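PDB 6OYC: glycosylation Associate Protein 2, which probably acts, as part of the Gap123 complex, in the glycosylation and accessory Sec export of surface proteins. Local coordinates for residues 128-132 / 268-272; 283-289 / 323-329; 301-306 / 332-337; 392-396 / 490-494. All blocks are in the same frame, centred on the assembly; numbering follows the deposited sequence.

Contact 1: 128-132 / 268-272; sequences IGQYG and TFLLG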
loop_
_atom_site.group_PDB
_atom_site.type_symbol
_atom_site.label_atom_id
_atom_site.label_comp_id
_atom_site.label_asym_id
_atom_site.label_seq_id
_atom_site.Cartn_x
_atom_site.Cartn_y
_atom_site.Cartn_z
ATOM N N ILE B 128 -10.199 -10.681 4.200
ATOM C CA ILE B 128 -10.442 -9.892 3.000
ATOM C C ILE B 128 -10.531 -8.419 3.386
ATOM O O ILE B 128 -11.023 -8.058 4.455
ATOM C CB ILE B 128 -11.723 -10.374 2.290
ATOM C CG1 ILE B 128 -12.863 -10.412 3.306
ATOM C CG2 ILE B 128 -11.513 -11.758 1.690
ATOM C CD1 ILE B 128 -14.213 -10.667 2.718
ATOM N N GLY B 129 -10.068 -7.550 2.503
ATOM C CA GLY B 129 -10.096 -6.127 2.765
ATOM C C GLY B 129 -8.744 -5.598 3.216
ATOM O O GLY B 129 -7.785 -6.340 3.460
ATOM N N GLN B 130 -8.677 -4.278 3.307
ATOM C CA GLN B 130 -7.498 -3.578 3.792
ATOM C C GLN B 130 -7.974 -2.405 4.631
ATOM O O GLN B 130 -9.062 -1.876 4.390
ATOM C CB GLN B 130 -6.636 -3.076 2.625
ATOM C CG GLN B 130 -7.473 -2.376 1.553
ATOM C CD GLN B 130 -6.671 -1.825 0.372
ATOM O OE1 GLN B 130 -5.455 -1.607 0.459
ATOM N NE2 GLN B 130 -7.363 -1.586 -0.741
ATOM N N TYR B 131 -7.166 -2.004 5.618
ATOM C CA TYR B 131 -7.456 -0.758 6.329
ATOM C C TYR B 131 -6.221 -0.224 7.039
ATOM O O TYR B 131 -5.408 -0.981 7.575
ATOM C CB TYR B 131 -8.576 -0.891 7.369
ATOM C CG TYR B 131 -9.047 0.479 7.856
ATOM C CD1 TYR B 131 -9.678 1.371 6.984
ATOM C CD2 TYR B 131 -8.812 0.901 9.161
ATOM C CE1 TYR B 131 -10.092 2.628 7.405
ATOM C CE2 TYR B 131 -9.238 2.163 9.603
ATOM C CZ TYR B 131 -9.876 3.020 8.714
ATOM O OH TYR B 131 -10.291 4.275 9.121
ATOM N N GLY B 132 -6.124 1.096 7.065
ATOM C CA GLY B 132 -5.181 1.784 7.922
ATOM C C GLY B 132 -5.637 3.209 8.113
ATOM O O GLY B 132 -6.455 3.724 7.344
ATOM N N THR B 268 1.340 -6.518 3.198
ATOM C CA THR B 268 0.973 -5.191 3.663
ATOM C C THR B 268 -0.331 -4.757 3.004
ATOM O O THR B 268 -0.435 -4.730 1.769
ATOM C CB THR B 268 2.087 -4.189 3.350
ATOM O OG1 THR B 268 3.302 -4.601 4.000
ATOM C CG2 THR B 268 1.695 -2.795 3.837
ATOM N N PHE B 269 -1.315 -4.400 3.835
ATOM C CA PHE B 269 -2.666 -4.035 3.400
ATOM C C PHE B 269 -3.348 -5.245 2.780
ATOM O O PHE B 269 -4.200 -5.868 3.420
ATOM C CB PHE B 269 -2.671 -2.850 2.417
ATOM C CG PHE B 269 -2.225 -1.546 3.024
ATOM C CD1 PHE B 269 -2.736 -1.113 4.255
ATOM C CD2 PHE B 269 -1.305 -0.734 2.360
ATOM C CE1 PHE B 269 -2.334 0.111 4.810
ATOM C CE2 PHE B 269 -0.882 0.493 2.923
ATOM C CZ PHE B 269 -1.400 0.909 4.143
ATOM N N LEU B 270 -2.975 -5.602 1.554
ATOM C CA LEU B 270 -3.507 -6.786 0.895
ATOM C C LEU B 270 -2.560 -7.964 1.079
ATOM O O LEU B 270 -1.383 -7.795 1.403
ATOM C CB LEU B 270 -3.728 -6.523 -0.597
ATOM C CG LEU B 270 -4.694 -5.367 -0.880
ATOM C CD1 LEU B 270 -4.572 -4.912 -2.340
ATOM C CD2 LEU B 270 -6.130 -5.788 -0.557
ATOM N N LEU B 271 -3.102 -9.163 0.874
ATOM C CA LEU B 271 -2.297 -10.369 0.772
ATOM C C LEU B 271 -1.282 -10.220 -0.362
ATOM O O LEU B 271 -1.652 -9.972 -1.518
ATOM C CB LEU B 271 -3.219 -11.564 0.531
ATOM C CG LEU B 271 -2.685 -12.978 0.758
ATOM C CD1 LEU B 271 -2.340 -13.246 2.223
ATOM C CD2 LEU B 271 -3.681 -13.999 0.248
ATOM N N GLY B 272 0.003 -10.339 -0.035
ATOM C CA GLY B 272 1.057 -10.109 -1.006
ATOM C C GLY B 272 1.571 -8.684 -1.080
ATOM O O GLY B 272 2.581 -8.449 -1.752
HETATM O O HOH W 1 -4.953 -4.186 5.879
#
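Gln-130 meets Phe-269 and Leu-270 where two loops run together beside the alpha/beta-hydrolase-like core: 128-132 leads into strand 132-135 of an antiparallel sheet, and 268-272 bridges strand 251-262 of that sheet to strand 274-277 at the rim of the mixed sheet. Phe-269 sits at the middle of a classic gamma turn, closed by a weak bond from Leu-270 N to Thr-268 O (2.7 Å), and its carbonyl oxygen lies on the side of the other loop. From its base, Gln-130 places CB 3.8 Å from Phe-269 O. With CG lodged between the backbone N and the carbonyl carbon (chi1 47°), the chain then runs out extended. Its CD lies 4.1 Å from Leu-270 CD2, and OE1 comes to 3.6 Å from Phe-269 CB, with the amide and phenyl planes 65° apart. That oxygen accepts a hydrogen bond from Phe-310 N, which helps hold the amide in place while it lies in van der Waals contact with Phe-269 CB and the Leu-270 side chain. Polar linkage between the loops themselves is left to solvent. One water accepts from Tyr-131 N at 3.1 Å and donates to Phe-269 O at 3.1 Å, an oxygen that Arg-263 NE also grips.

Contact 2: 283-289 / 323-329; sequences EFMTYFD and FMLICDP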
loop_
_atom_site.group_PDB
_atom_site.type_symbol
_atom_site.label_atom_id
_atom_site.label_comp_id
_atom_site.label_asym_id
_atom_site.label_seq_id
_atom_site.Cartn_x
_atom_site.Cartn_y
_atom_site.Cartn_z
ATOM N N GLU B 283 7.063 6.014 3.918
ATOM C CA GLU B 283 6.692 4.762 3.287
ATOM C C GLU B 283 5.973 4.994 1.966
ATOM O O GLU B 283 5.343 6.034 1.749
ATOM C CB GLU B 283 5.770 3.917 4.179
ATOM C CG GLU B 283 6.222 3.782 5.632
ATOM C CD GLU B 283 5.089 3.330 6.557
ATOM O OE1 GLU B 283 5.059 2.153 6.977
ATOM O OE2 GLU B 283 4.214 4.161 6.854
ATOM N N PHE B 284 6.078 3.989 1.094
ATOM C CA PHE B 284 5.072 3.705 0.085
ATOM C C PHE B 284 4.864 2.202 0.066
ATOM O O PHE B 284 5.702 1.429 0.545
ATOM C CB PHE B 284 5.454 4.231 -1.329
ATOM C CG PHE B 284 6.698 3.594 -1.937
ATOM C CD1 PHE B 284 7.970 4.087 -1.645
ATOM C CD2 PHE B 284 6.589 2.538 -2.844
ATOM C CE1 PHE B 284 9.106 3.515 -2.224
ATOM C CE2 PHE B 284 7.724 1.964 -3.433
ATOM C CZ PHE B 284 8.977 2.447 -3.121
ATOM N N MET B 285 3.734 1.785 -0.483
ATOM C CA MET B 285 3.438 0.368 -0.592
ATOM C C MET B 285 3.154 0.009 -2.044
ATOM O O MET B 285 2.719 0.848 -2.839
ATOM C CB MET B 285 2.249 -0.028 0.291
ATOM C CG MET B 285 2.615 -0.055 1.756
ATOM S SD MET B 285 2.681 1.594 2.434
ATOM C CE MET B 285 2.841 1.187 4.186
ATOM N N THR B 286 3.391 -1.250 -2.386
ATOM C CA THR B 286 3.127 -1.722 -3.732
ATOM C C THR B 286 2.383 -3.040 -3.661
ATOM O O THR B 286 2.598 -3.846 -2.757
ATOM C CB THR B 286 4.438 -1.889 -4.548
ATOM O OG1 THR B 286 5.293 -2.826 -3.891
ATOM C CG2 THR B 286 5.174 -0.559 -4.681
ATOM N N TYR B 287 1.492 -3.246 -4.620
ATOM C CA TYR B 287 0.847 -4.534 -4.809
ATOM C C TYR B 287 1.050 -4.963 -6.253
ATOM O O TYR B 287 0.901 -4.151 -7.170
ATOM C CB TYR B 287 -0.646 -4.474 -4.486
ATOM C CG TYR B 287 -1.300 -5.808 -4.743
ATOM C CD1 TYR B 287 -1.115 -6.855 -3.860
ATOM C CD2 TYR B 287 -2.045 -6.035 -5.896
ATOM C CE1 TYR B 287 -1.672 -8.073 -4.085
ATOM C CE2 TYR B 287 -2.613 -7.260 -6.142
ATOM C CZ TYR B 287 -2.420 -8.278 -5.230
ATOM O OH TYR B 287 -2.978 -9.504 -5.449
ATOM N N PHE B 288 1.372 -6.237 -6.464
ATOM C CA PHE B 288 1.699 -6.704 -7.809
ATOM C C PHE B 288 1.029 -8.041 -8.096
ATOM O O PHE B 288 1.158 -8.980 -7.306
ATOM C CB PHE B 288 3.217 -6.810 -7.982
ATOM C CG PHE B 288 3.654 -7.567 -9.216
ATOM C CD1 PHE B 288 3.495 -7.016 -10.486
ATOM C CD2 PHE B 288 4.263 -8.808 -9.097
ATOM C CE1 PHE B 288 3.924 -7.712 -11.626
ATOM C CE2 PHE B 288 4.701 -9.503 -10.224
ATOM C CZ PHE B 288 4.530 -8.953 -11.493
ATOM N N ASP B 289 0.328 -8.118 -9.225
ATOM C CA ASP B 289 -0.321 -9.347 -9.699
ATOM C C ASP B 289 0.133 -9.585 -11.137
ATOM O O ASP B 289 -0.242 -8.799 -12.033
ATOM C CB ASP B 289 -1.847 -9.232 -9.617
ATOM C CG ASP B 289 -2.576 -10.551 -9.923
ATOM O OD1 ASP B 289 -1.956 -11.521 -10.411
ATOM O OD2 ASP B 289 -3.798 -10.619 -9.678
ATOM N N PHE B 323 -0.557 -6.196 -13.366
ATOM C CA PHE B 323 -0.753 -4.856 -12.828
ATOM C C PHE B 323 -0.065 -4.654 -11.483
ATOM O O PHE B 323 0.180 -5.591 -10.714
ATOM C CB PHE B 323 -2.245 -4.504 -12.718
ATOM C CG PHE B 323 -3.004 -5.248 -11.644
ATOM C CD1 PHE B 323 -3.572 -6.481 -11.907
ATOM C CD2 PHE B 323 -3.208 -4.668 -10.384
ATOM C CE1 PHE B 323 -4.307 -7.154 -10.945
ATOM C CE2 PHE B 323 -3.950 -5.329 -9.401
ATOM C CZ PHE B 323 -4.498 -6.576 -9.676
ATOM N N MET B 324 0.240 -3.393 -11.223
ATOM C CA MET B 324 0.890 -2.958 -10.004
ATOM C C MET B 324 0.096 -1.789 -9.447
ATOM O O MET B 324 -0.376 -0.936 -10.209
ATOM C CB MET B 324 2.334 -2.555 -10.281
ATOM C CG MET B 324 3.212 -2.419 -9.067
ATOM S SD MET B 324 4.904 -2.079 -9.603
ATOM C CE MET B 324 5.681 -1.554 -8.070
ATOM N N LEU B 325 -0.090 -1.778 -8.127
ATOM C CA LEU B 325 -0.679 -0.643 -7.426
ATOM C C LEU B 325 0.363 -0.005 -6.518
ATOM O O LEU B 325 1.208 -0.696 -5.943
ATOM C CB LEU B 325 -1.890 -1.066 -6.604
ATOM C CG LEU B 325 -2.849 -2.055 -7.262
ATOM C CD1 LEU B 325 -3.937 -2.432 -6.260
ATOM C CD2 LEU B 325 -3.447 -1.453 -8.545
ATOM N N ILE B 326 0.307 1.318 -6.402
ATOM C CA ILE B 326 1.223 2.103 -5.580
ATOM C C ILE B 326 0.386 3.113 -4.803
ATOM O O ILE B 326 -0.423 3.836 -5.396
ATOM C CB ILE B 326 2.292 2.816 -6.435
ATOM C CG1 ILE B 326 2.761 1.904 -7.587
ATOM C CG2 ILE B 326 3.467 3.281 -5.576
ATOM C CD1 ILE B 326 4.032 2.343 -8.268
ATOM N N CYS B 327 0.575 3.162 -3.487
ATOM C CA CYS B 327 -0.104 4.142 -2.648
ATOM C C CYS B 327 0.904 4.791 -1.705
ATOM O O CYS B 327 1.966 4.231 -1.414
ATOM C CB CYS B 327 -1.241 3.513 -1.837
ATOM S SG CYS B 327 -0.659 2.322 -0.610
ATOM N N ASP B 328 0.554 5.985 -1.242
ATOM C CA ASP B 328 1.446 6.832 -0.447
ATOM C C ASP B 328 0.707 7.210 0.829
ATOM O O ASP B 328 -0.221 8.044 0.783
ATOM C CB ASP B 328 1.864 8.062 -1.249
ATOM C CG ASP B 328 2.663 9.055 -0.444
ATOM O OD1 ASP B 328 2.974 8.774 0.735
ATOM O OD2 ASP B 328 2.989 10.136 -1.001
ATOM N N PRO B 329 1.046 6.616 1.968
ATOM C CA PRO B 329 0.262 6.835 3.192
ATOM C C PRO B 329 0.711 8.013 4.046
ATOM O O PRO B 329 0.239 8.124 5.177
ATOM C CB PRO B 329 0.490 5.521 3.954
ATOM C CG PRO B 329 1.946 5.196 3.634
ATOM C CD PRO B 329 2.113 5.611 2.165
#
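Tyr-287 O receives the amide of Leu-325 at 2.7 Å (N to O), in the carbonyl plane, and the CA-H of Met-324 reaches the same oxygen at 3.1 Å (CA to O), so one acceptor is held by two donors of very different strength. The reciprocal bond, Tyr-287 N to Leu-325 O, completes a hydrogen-bonded antiparallel pair. Met-285 with Cys-327 and Asp-289 with Phe-323 repeat the pattern, six bonds in all; at Asp-289 N the donor approaches Phe-323 O nearly end-on, with a C=O...N angle of 168°.

Side chains alternate between the two faces. On one, Thr-286 CG2 meets the methyl CE of Met-324 at 3.6 Å, delivered there by a fully extended methionine chain; Thr-286 OG1 is taken by His-276. Ile-326 and Phe-284, on this same side, lie against helix 341-358. On the other face, the Phe-323 ring tilts toward its partner strand, its CG set between backbone N and carbonyl carbon (chi1 71°). CE1 then reaches Asp-289 CB at 3.5 Å, while CE2 comes to the edge of the Tyr-287 ring, 4.0 Å from its CE2. Tyr-287 and Leu-325 run side by side. Past the end of strand 323-327, Pro-329 packs against the partner strand, with CG 3.9 Å from Met-285 SD.

Strand 283-289 runs against its neighbour 323-327, which in turn pairs in parallel with 297-301. One antiparallel strand in second place, ahead of a parallel run, is the signature of the alpha/beta-hydrolase sheet.

Contact 3: 301-306 / 332-337; sequences FSGFRS and QGGAFY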
loop_
_atom_site.group_PDB
_atom_site.type_symbol
_atom_site.label_atom_id
_atom_site.label_comp_id
_atom_site.label_asym_id
_atom_site.label_seq_id
_atom_site.Cartn_x
_atom_site.Cartn_y
_atom_site.Cartn_z
ATOM N N PHE B 301 -1.125 4.473 -9.838
ATOM C CA PHE B 301 -0.813 5.199 -8.612
ATOM C C PHE B 301 -2.107 5.633 -7.923
ATOM O O PHE B 301 -2.983 6.239 -8.551
ATOM C CB PHE B 301 0.037 6.431 -8.901
ATOM C CG PHE B 301 1.478 6.135 -9.240
ATOM C CD1 PHE B 301 1.827 5.671 -10.501
ATOM C CD2 PHE B 301 2.484 6.377 -8.322
ATOM C CE1 PHE B 301 3.141 5.419 -10.825
ATOM C CE2 PHE B 301 3.811 6.126 -8.647
ATOM C CZ PHE B 301 4.140 5.645 -9.898
ATOM N N SER B 302 -2.222 5.338 -6.629
ATOM C CA SER B 302 -3.434 5.684 -5.905
ATOM C C SER B 302 -3.561 7.196 -5.769
ATOM O O SER B 302 -2.565 7.917 -5.629
ATOM C CB SER B 302 -3.439 5.038 -4.515
ATOM O OG SER B 302 -3.477 3.627 -4.588
ATOM N N GLY B 303 -4.804 7.671 -5.807
ATOM C CA GLY B 303 -5.083 9.061 -5.518
ATOM C C GLY B 303 -4.941 9.382 -4.022
ATOM O O GLY B 303 -4.556 8.556 -3.192
ATOM N N PHE B 304 -5.258 10.632 -3.692
ATOM C CA PHE B 304 -5.237 11.100 -2.314
ATOM C C PHE B 304 -6.350 10.430 -1.512
ATOM O O PHE B 304 -7.487 10.348 -1.982
ATOM C CB PHE B 304 -5.393 12.619 -2.307
ATOM C CG PHE B 304 -5.499 13.234 -0.930
ATOM C CD1 PHE B 304 -6.717 13.265 -0.251
ATOM C CD2 PHE B 304 -4.391 13.828 -0.333
ATOM C CE1 PHE B 304 -6.825 13.844 1.002
ATOM C CE2 PHE B 304 -4.489 14.416 0.927
ATOM C CZ PHE B 304 -5.714 14.421 1.593
ATOM N N ARG B 305 -6.034 9.965 -0.295
ATOM C CA ARG B 305 -7.024 9.304 0.557
ATOM C C ARG B 305 -6.518 9.244 1.999
ATOM O O ARG B 305 -5.424 8.732 2.254
ATOM C CB ARG B 305 -7.351 7.882 0.037
ATOM C CG ARG B 305 -6.111 6.950 -0.205
ATOM C CD ARG B 305 -6.475 5.525 -0.743
ATOM N NE ARG B 305 -7.037 4.601 0.258
ATOM C CZ ARG B 305 -7.850 3.573 -0.029
ATOM N NH1 ARG B 305 -8.208 3.334 -1.286
ATOM N NH2 ARG B 305 -8.321 2.781 0.933
ATOM N N SER B 306 -7.327 9.746 2.942
ATOM C CA SER B 306 -6.970 9.695 4.361
ATOM C C SER B 306 -6.899 8.260 4.863
ATOM O O SER B 306 -5.974 7.894 5.593
ATOM C CB SER B 306 -7.978 10.486 5.205
ATOM O OG SER B 306 -8.196 11.772 4.653
ATOM N N GLN B 332 -1.586 13.701 5.543
ATOM C CA GLN B 332 -3.017 13.450 5.696
ATOM C C GLN B 332 -3.492 12.299 4.807
ATOM O O GLN B 332 -4.075 11.325 5.294
ATOM C CB GLN B 332 -3.834 14.715 5.394
ATOM C CG GLN B 332 -5.306 14.555 5.819
ATOM C CD GLN B 332 -6.236 15.648 5.279
ATOM O OE1 GLN B 332 -5.799 16.609 4.645
ATOM N NE2 GLN B 332 -7.529 15.500 5.543
ATOM N N GLY B 333 -3.288 12.410 3.497
ATOM C CA GLY B 333 -3.799 11.397 2.593
ATOM C C GLY B 333 -2.869 11.101 1.430
ATOM O O GLY B 333 -3.314 10.654 0.369
ATOM N N GLY B 334 -1.581 11.353 1.622
ATOM C CA GLY B 334 -0.589 11.134 0.585
ATOM C C GLY B 334 0.212 12.403 0.379
ATOM O O GLY B 334 -0.237 13.509 0.688
ATOM N N ALA B 335 1.435 12.241 -0.139
ATOM C CA ALA B 335 2.307 13.373 -0.416
ATOM C C ALA B 335 2.884 13.281 -1.830
ATOM O O ALA B 335 4.039 13.662 -2.076
ATOM C CB ALA B 335 3.417 13.479 0.634
ATOM N N PHE B 336 2.095 12.755 -2.770
ATOM C CA PHE B 336 2.385 12.883 -4.197
ATOM C C PHE B 336 3.671 12.150 -4.602
ATOM O O PHE B 336 4.362 12.560 -5.537
ATOM C CB PHE B 336 2.447 14.367 -4.594
ATOM C CG PHE B 336 1.090 15.023 -4.663
ATOM C CD1 PHE B 336 0.360 15.251 -3.520
ATOM C CD2 PHE B 336 0.530 15.367 -5.883
ATOM C CE1 PHE B 336 -0.907 15.820 -3.587
ATOM C CE2 PHE B 336 -0.721 15.942 -5.959
ATOM C CZ PHE B 336 -1.442 16.170 -4.805
ATOM N N TYR B 337 4.005 11.063 -3.904
ATOM C CA TYR B 337 5.078 10.135 -4.282
ATOM C C TYR B 337 6.437 10.804 -4.407
ATOM O O TYR B 337 7.346 10.250 -5.031
ATOM C CB TYR B 337 4.721 9.381 -5.574
ATOM C CG TYR B 337 3.389 8.699 -5.430
ATOM C CD1 TYR B 337 3.291 7.440 -4.857
ATOM C CD2 TYR B 337 2.206 9.349 -5.786
ATOM C CE1 TYR B 337 2.048 6.817 -4.686
ATOM C CE2 TYR B 337 0.971 8.726 -5.632
ATOM C CZ TYR B 337 0.896 7.470 -5.077
ATOM O OH TYR B 337 -0.336 6.860 -4.906
HETATM O O HOH W 2 -1.884 6.964 -1.935
#
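Tyr-337 OH donates to Ser-302 O at 2.6 Å, in the carbonyl plane and on a lone pair, and the main-chain carbonyl is met at the edge of the tyrosine ring. The second bond is purely backbone: Arg-305 N reaches Gly-333 O at 2.9 Å, again on a lone pair, and nearly straight (165° at the hydrogen). The CA-H of Phe-304 adds to the hold on that same oxygen, at 3.3 Å from CA to O. Segment 301-306 is the loop leaving strand 297-301 of the alpha/beta-hydrolase sheet. In enzymes of this fold the corresponding loop often helps to form the oxyanion hole, and Gly-303 lies near a putative Ser-His-Asp triad; no such role is established here. Around the polar links the packing is aromatic. Phe-301 turns an edge to the face of Tyr-337 in a T-shaped pair, planes at 86°, with CD2 above the centre of the tyrosine ring. Farther out, Phe-304 carries CG anti to its amide nitrogen (chi1 175°), which swings the phenyl beneath the other loop. Gly-333 CA covers its face, 3.8 Å from the ring centroid, while the Gln-332 amide comes to the ring's edge, OE1 3.8 Å from CZ.

Contact 4: 392-396 / 490-494; sequences GKPIF and RHGDC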
loop_
_atom_site.group_PDB
_atom_site.type_symbol
_atom_site.label_atom_id
_atom_site.label_comp_id
_atom_site.label_asym_id
_atom_site.label_seq_id
_atom_site.Cartn_x
_atom_site.Cartn_y
_atom_site.Cartn_z
ATOM N N GLY B 392 -5.692 11.500 -15.722
ATOM C CA GLY B 392 -6.855 12.369 -15.696
ATOM C C GLY B 392 -6.857 13.339 -14.526
ATOM O O GLY B 392 -6.604 12.948 -13.384
ATOM N N LYS B 393 -7.170 14.601 -14.808
ATOM C CA LYS B 393 -7.163 15.735 -13.893
ATOM C C LYS B 393 -5.754 15.934 -13.348
ATOM O O LYS B 393 -5.530 15.826 -12.135
ATOM C CB LYS B 393 -8.184 15.535 -12.774
ATOM C CG LYS B 393 -9.558 15.123 -13.295
ATOM C CD LYS B 393 -10.603 15.056 -12.195
ATOM C CE LYS B 393 -12.011 15.076 -12.764
ATOM N NZ LYS B 393 -13.060 14.930 -11.713
ATOM N N PRO B 394 -4.791 16.255 -14.215
ATOM C CA PRO B 394 -3.388 16.249 -13.792
ATOM C C PRO B 394 -3.091 17.344 -12.785
ATOM O O PRO B 394 -3.663 18.434 -12.831
ATOM C CB PRO B 394 -2.624 16.487 -15.102
ATOM C CG PRO B 394 -3.592 17.274 -15.952
ATOM C CD PRO B 394 -4.952 16.729 -15.606
ATOM N N ILE B 395 -2.191 17.031 -11.858
ATOM C CA ILE B 395 -1.625 17.999 -10.932
ATOM C C ILE B 395 -0.112 17.897 -11.052
ATOM O O ILE B 395 0.468 16.860 -10.705
ATOM C CB ILE B 395 -2.072 17.761 -9.485
ATOM C CG1 ILE B 395 -3.593 17.654 -9.404
ATOM C CG2 ILE B 395 -1.567 18.892 -8.599
ATOM C CD1 ILE B 395 -4.103 17.241 -8.055
ATOM N N PHE B 396 0.526 18.954 -11.562
ATOM C CA PHE B 396 1.975 18.984 -11.728
ATOM C C PHE B 396 2.644 20.129 -10.996
ATOM O O PHE B 396 3.849 20.049 -10.727
ATOM C CB PHE B 396 2.384 19.103 -13.212
ATOM C CG PHE B 396 1.806 18.046 -14.128
ATOM C CD1 PHE B 396 1.557 16.758 -13.681
ATOM C CD2 PHE B 396 1.541 18.351 -15.463
ATOM C CE1 PHE B 396 1.030 15.790 -14.548
ATOM C CE2 PHE B 396 1.021 17.397 -16.332
ATOM C CZ PHE B 396 0.762 16.114 -15.872
ATOM N N ARG B 490 -15.240 22.605 -12.888
ATOM C CA ARG B 490 -14.141 22.679 -11.937
ATOM C C ARG B 490 -13.588 21.278 -11.677
ATOM O O ARG B 490 -14.114 20.275 -12.168
ATOM C CB ARG B 490 -14.601 23.358 -10.647
ATOM C CG ARG B 490 -14.638 24.876 -10.734
ATOM C CD ARG B 490 -15.924 25.430 -10.140
ATOM N NE ARG B 490 -17.107 24.843 -10.766
ATOM C CZ ARG B 490 -17.646 25.268 -11.907
ATOM N NH1 ARG B 490 -17.117 26.295 -12.558
ATOM N NH2 ARG B 490 -18.722 24.665 -12.399
ATOM N N HIS B 491 -12.513 21.204 -10.881
ATOM C CA HIS B 491 -11.773 19.955 -10.696
ATOM C C HIS B 491 -12.649 18.796 -10.226
ATOM O O HIS B 491 -12.272 17.637 -10.421
ATOM C CB HIS B 491 -10.630 20.172 -9.701
ATOM C CG HIS B 491 -9.645 19.045 -9.635
ATOM N ND1 HIS B 491 -8.630 18.886 -10.555
ATOM C CD2 HIS B 491 -9.503 18.035 -8.742
ATOM C CE1 HIS B 491 -7.912 17.822 -10.238
ATOM N NE2 HIS B 491 -8.422 17.286 -9.144
ATOM N N GLY B 492 -13.810 19.070 -9.635
ATOM C CA GLY B 492 -14.609 18.013 -9.042
ATOM C C GLY B 492 -15.792 17.507 -9.847
ATOM O O GLY B 492 -16.442 16.541 -9.435
ATOM N N ASP B 493 -16.090 18.129 -10.987
ATOM C CA ASP B 493 -17.251 17.743 -11.779
ATOM C C ASP B 493 -16.888 16.723 -12.858
ATOM O O ASP B 493 -15.718 16.408 -13.099
ATOM C CB ASP B 493 -17.896 18.962 -12.434
ATOM C CG ASP B 493 -18.017 20.122 -11.496
ATOM O OD1 ASP B 493 -18.988 20.147 -10.714
ATOM O OD2 ASP B 493 -17.146 21.013 -11.543
ATOM N N CYS B 494 -17.930 16.218 -13.525
ATOM C CA CYS B 494 -17.784 15.211 -14.574
ATOM C C CYS B 494 -16.964 14.023 -14.083
ATOM O O CYS B 494 -16.278 13.352 -14.860
ATOM C CB CYS B 494 -17.172 15.820 -15.842
ATOM S SG CYS B 494 -18.193 17.102 -16.620
#
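Lys-393 and His-491 are brought together by two first torsions. In Lys-393, CG stands opposite the carbonyl carbon (chi1 -49°) and the chain is extended beyond it, carrying the ammonium past the imidazole to the backbone behind. In His-491, CG lies opposite the backbone nitrogen (chi1 -169°), and the ring swings out to the base of the lysine, where CE1 touches Lys-393 CB at 3.4 Å. Farther along, CD passes over one face of the ring, displaced toward its rim, and Ile-395 CG1 adds a looser contact to CE1 at 4.4 Å.

At the tip, NZ donates to His-491 O at 3.1 Å, approaching from 29° out of the carbonyl plane, and more weakly to Asp-493 O at 3.3 Å. Both acceptors belong to a type I beta turn from Arg-490 to Asp-493, closed by Asp-493 N to Arg-490 O at 3.1 Å, just before helix 495-514.

His-491 itself is bonded through ND1 to Asp-461 and through NE2 to Ser-371, which sits in a GxSxG-like elbow. This is the geometry of a Ser-His-Asp catalytic triad, though activity is not established. Two main-chain oxygens take the ammonium, which would probably steady the turn that carries the imidazole, consistent with a second-shell part in positioning His-491.

Overall arrangement
The four contacts step from one margin of the hydrolase-like sheet toward its putative active site. Contact 2 is the buried core, a ladder of backbone bonds; contact 3 is also largely buried, but its loops rely on a few directed bonds and aromatic packing. Both draw on strand 323-327 or the loop after it, their segments alternate in sequence, and Asp-328 of contact 2 probably bonds Ala-335 N of contact 3. Contacts 1 and 4 lie nearer the surface. The first, bridged by a water and otherwise van der Waals, packs Phe-269 against Met-285 of contact 2; the second uses a lysine on main-chain oxygens. Their centres are about 28 Å apart, while Phe-336 and Ile-395 join contacts 3 and 4.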